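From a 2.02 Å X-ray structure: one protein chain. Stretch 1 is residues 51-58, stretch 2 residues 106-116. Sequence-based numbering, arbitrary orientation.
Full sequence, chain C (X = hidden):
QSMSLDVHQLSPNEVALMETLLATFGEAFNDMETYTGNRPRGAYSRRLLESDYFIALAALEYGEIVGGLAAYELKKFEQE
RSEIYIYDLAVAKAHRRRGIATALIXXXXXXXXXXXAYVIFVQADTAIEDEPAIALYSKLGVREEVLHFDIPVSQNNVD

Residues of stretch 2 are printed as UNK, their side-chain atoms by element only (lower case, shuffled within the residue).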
# COMPACT_ATOMS: atom_id res chain seq x y z
N SER C 51 7.42 12.09 7.32
CA SER C 51 6.62 11.02 7.92
C SER C 51 7.45 9.76 8.08
O SER C 51 8.50 9.61 7.46
CB SER C 51 5.37 10.74 7.08
OG SER C 51 5.72 10.23 5.81
N ASP C 52 6.96 8.85 8.92
CA ASP C 52 7.68 7.62 9.25
C ASP C 52 7.71 6.60 8.12
O ASP C 52 8.62 5.77 8.05
CB ASP C 52 7.04 6.96 10.48
CG ASP C 52 7.04 7.87 11.70
OD1 ASP C 52 8.13 8.08 12.26
OD2 ASP C 52 5.96 8.35 12.09
N TYR C 53 6.71 6.65 7.25
CA TYR C 53 6.48 5.56 6.31
C TYR C 53 6.72 5.90 4.84
O TYR C 53 6.88 5.01 4.01
CB TYR C 53 5.05 5.03 6.48
CG TYR C 53 3.98 6.07 6.22
CD1 TYR C 53 3.41 6.20 4.96
CD2 TYR C 53 3.53 6.91 7.23
CE1 TYR C 53 2.43 7.14 4.72
CE2 TYR C 53 2.55 7.85 7.00
CZ TYR C 53 2.00 7.96 5.74
OH TYR C 53 1.03 8.90 5.51
N PHE C 54 6.74 7.19 4.51
CA PHE C 54 6.91 7.58 3.11
C PHE C 54 8.38 7.64 2.71
O PHE C 54 9.22 8.16 3.45
CB PHE C 54 6.24 8.94 2.83
CG PHE C 54 6.30 9.35 1.39
CD1 PHE C 54 5.54 8.69 0.43
CD2 PHE C 54 7.10 10.41 0.98
CE1 PHE C 54 5.58 9.07 -0.90
CE2 PHE C 54 7.15 10.79 -0.35
CZ PHE C 54 6.39 10.12 -1.30
N ILE C 55 8.69 7.10 1.53
CA ILE C 55 10.05 7.10 1.00
C ILE C 55 10.06 7.62 -0.44
O ILE C 55 9.36 7.10 -1.31
CB ILE C 55 10.68 5.69 1.03
CG1 ILE C 55 10.76 5.17 2.47
CG2 ILE C 55 12.06 5.71 0.40
CD1 ILE C 55 11.29 3.75 2.58
N ALA C 56 10.87 8.65 -0.69
CA ALA C 56 11.01 9.20 -2.03
C ALA C 56 12.46 9.19 -2.46
O ALA C 56 13.31 9.78 -1.80
CB ALA C 56 10.45 10.61 -2.09
N LEU C 57 12.75 8.50 -3.56
CA LEU C 57 14.11 8.43 -4.09
C LEU C 57 14.21 9.14 -5.43
O LEU C 57 13.30 9.04 -6.26
CB LEU C 57 14.57 6.98 -4.24
CG LEU C 57 14.51 6.07 -3.01
CD1 LEU C 57 15.04 4.69 -3.34
CD2 LEU C 57 15.28 6.68 -1.85
N ALA C 58 15.31 9.85 -5.65
CA ALA C 58 15.54 10.52 -6.92
C ALA C 58 16.88 10.12 -7.51
O ALA C 58 17.89 10.04 -6.80
CB ALA C 58 15.47 12.03 -6.74
N UNK C 106 17.87 -1.05 -5.76
CA UNK C 106 18.99 -1.48 -4.93
C UNK C 106 19.14 -0.57 -3.72
O UNK C 106 19.45 -1.02 -2.62
o UNK C 106 22.92 -1.63 -6.85
c UNK C 106 20.28 -1.51 -5.75
c UNK C 106 22.68 -2.31 -5.83
c UNK C 106 21.51 -1.90 -4.95
o UNK C 106 23.36 -3.30 -5.49
N UNK C 107 18.90 0.72 -3.94
CA UNK C 107 18.94 1.71 -2.87
C UNK C 107 17.79 1.48 -1.88
O UNK C 107 17.97 1.63 -0.67
c UNK C 107 18.69 4.22 -2.41
c UNK C 107 19.83 5.63 -0.70
n UNK C 107 21.07 5.87 0.08
c UNK C 107 18.86 3.12 -3.44
c UNK C 107 19.97 4.43 -1.62
N UNK C 108 16.63 1.12 -2.41
CA UNK C 108 15.46 0.88 -1.57
C UNK C 108 15.67 -0.35 -0.69
O UNK C 108 15.19 -0.41 0.43
c UNK C 108 12.68 2.00 -0.90
c UNK C 108 14.20 0.73 -2.42
c UNK C 108 11.72 0.46 -2.61
c UNK C 108 12.88 0.70 -1.66
N UNK C 109 16.41 -1.33 -1.22
CA UNK C 109 16.75 -2.54 -0.47
C UNK C 109 17.60 -2.23 0.75
O UNK C 109 17.29 -2.66 1.86
c UNK C 109 17.48 -3.54 -1.37
c UNK C 109 17.43 -5.24 -3.19
n UNK C 109 17.33 -7.03 -4.92
c UNK C 109 16.56 -5.98 -4.20
c UNK C 109 16.62 -4.21 -2.41
N UNK C 110 18.69 -1.48 0.55
CA UNK C 110 19.58 -1.15 1.66
C UNK C 110 18.90 -0.20 2.64
O UNK C 110 19.24 -0.16 3.82
c UNK C 110 20.76 0.73 0.39
o UNK C 110 22.47 2.39 0.25
c UNK C 110 20.90 -0.57 1.15
c UNK C 110 22.09 1.25 -0.12
o UNK C 110 22.76 0.53 -0.89
N UNK C 111 17.93 0.56 2.15
CA UNK C 111 17.11 1.40 3.03
C UNK C 111 16.13 0.53 3.82
O UNK C 111 15.85 0.81 4.98
c UNK C 111 16.22 4.63 1.01
c UNK C 111 17.12 3.71 1.82
c UNK C 111 16.35 2.45 2.22
c UNK C 111 17.67 4.42 3.04
N UNK C 112 15.63 -0.51 3.17
CA UNK C 112 14.68 -1.41 3.81
C UNK C 112 15.32 -2.26 4.89
O UNK C 112 14.75 -2.43 5.97
N UNK C 113 16.51 -2.78 4.60
CA UNK C 113 17.25 -3.59 5.56
C UNK C 113 17.61 -2.79 6.81
O UNK C 113 17.64 -3.32 7.92
c UNK C 113 18.52 -4.15 4.92
N UNK C 114 17.88 -1.50 6.62
CA UNK C 114 18.17 -0.60 7.73
C UNK C 114 16.91 -0.31 8.54
O UNK C 114 16.99 -0.01 9.74
c UNK C 114 18.78 0.69 7.23
N UNK C 115 15.75 -0.41 7.89
CA UNK C 115 14.47 -0.19 8.56
C UNK C 115 13.92 -1.48 9.16
O UNK C 115 12.99 -1.46 9.97
c UNK C 115 11.79 4.73 6.26
c UNK C 115 13.67 1.85 7.24
n UNK C 115 12.03 6.00 5.99
c UNK C 115 12.57 2.39 6.33
c UNK C 115 13.44 0.39 7.58
n UNK C 115 12.74 3.82 6.06
n UNK C 115 10.61 4.36 6.72
N UNK C 116 14.51 -2.61 8.77
CA UNK C 116 14.10 -3.90 9.29
C UNK C 116 13.02 -4.57 8.46
O UNK C 116 12.49 -5.61 8.84
O HOH W 1 10.25 7.94 5.93

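Position 106 carries three carbons in a row, the third bearing two oxygens. Its CA-to-CB bond points away from the strand, and the side chain touches nothing on stretch 1; it is E106. Position 107 has four carbons in a row ending in nitrogen, the chain's near part against L57 and its nitrogen clear of it: K107. Its CA-to-CB bond points toward the strand, and its CG lies 3.8 Å from L57 CD1, but the chain then leads away, so the aliphatic root packs while the amine stays out of the apolar contact.

Position 108 shows four carbons forked at the second, with no heteroatom and a first torsion near 180°, a fork against I55 and L57; this is leucine in the t, p rotamer. L108 starts sideways and its end comes nearer: CD1 sits 4.0 Å from I55 CG2, and CB 4.2 Å from L57 CD1. Position 109 again has four carbons and a terminal nitrogen, out of reach of the strand: K109. Position 110 repeats the three carbons and two oxygens and also lies beyond reach. As E110 it forms a long salt bridge, OE2 to K107 NZ at 3.8 Å, about one turn along the helix.

Position 111 is another four-carbon fork, its CA-to-CB bond toward the strand and its end against L57 and I55: L111. Its CD1 lies 3.6 Å from L57 CD2 and 4.3 Å from I55 CG2, bridging both strand residues. Position 112 has no side-chain atoms, so it is G112; an ideal CB would be crowded by L108 O at 3.2 Å, and nothing of stretch 1 is near. Positions 113 and 114 each have one carbon, out of reach: A113 and A114.

Position 115 has three carbons, a nitrogen, then a carbon carrying two more nitrogens, its nitrogen-rich end at the backbone O of D52, with I55 over one face: R115. It reaches the loop before the strand, where NH1 donates a hydrogen bond to D52 O at 2.8 Å, near the guanidinium plane. I55 CD1 covers one face, 3.8 Å from NE. A water accepts from NH2 at 2.6 Å and donates to S51 O at 2.9 Å and F54 O at 2.7 Å. Position 116 has no side chain and a positive phi of 91°; at these angles a CB would jam against the preceding carbonyl oxygen, which calls for glycine, G116.

The contact works by alternation and spacing. I55 and L57 point toward the helix while A56 between them points away; L108 and L111, three residues apart, meet that pair. R115 extends the contact with a polar clasp on backbone, holding carbonyls directly and through water while I55 covers one face.

Stretch 2 106-116: EKLKELGAARG
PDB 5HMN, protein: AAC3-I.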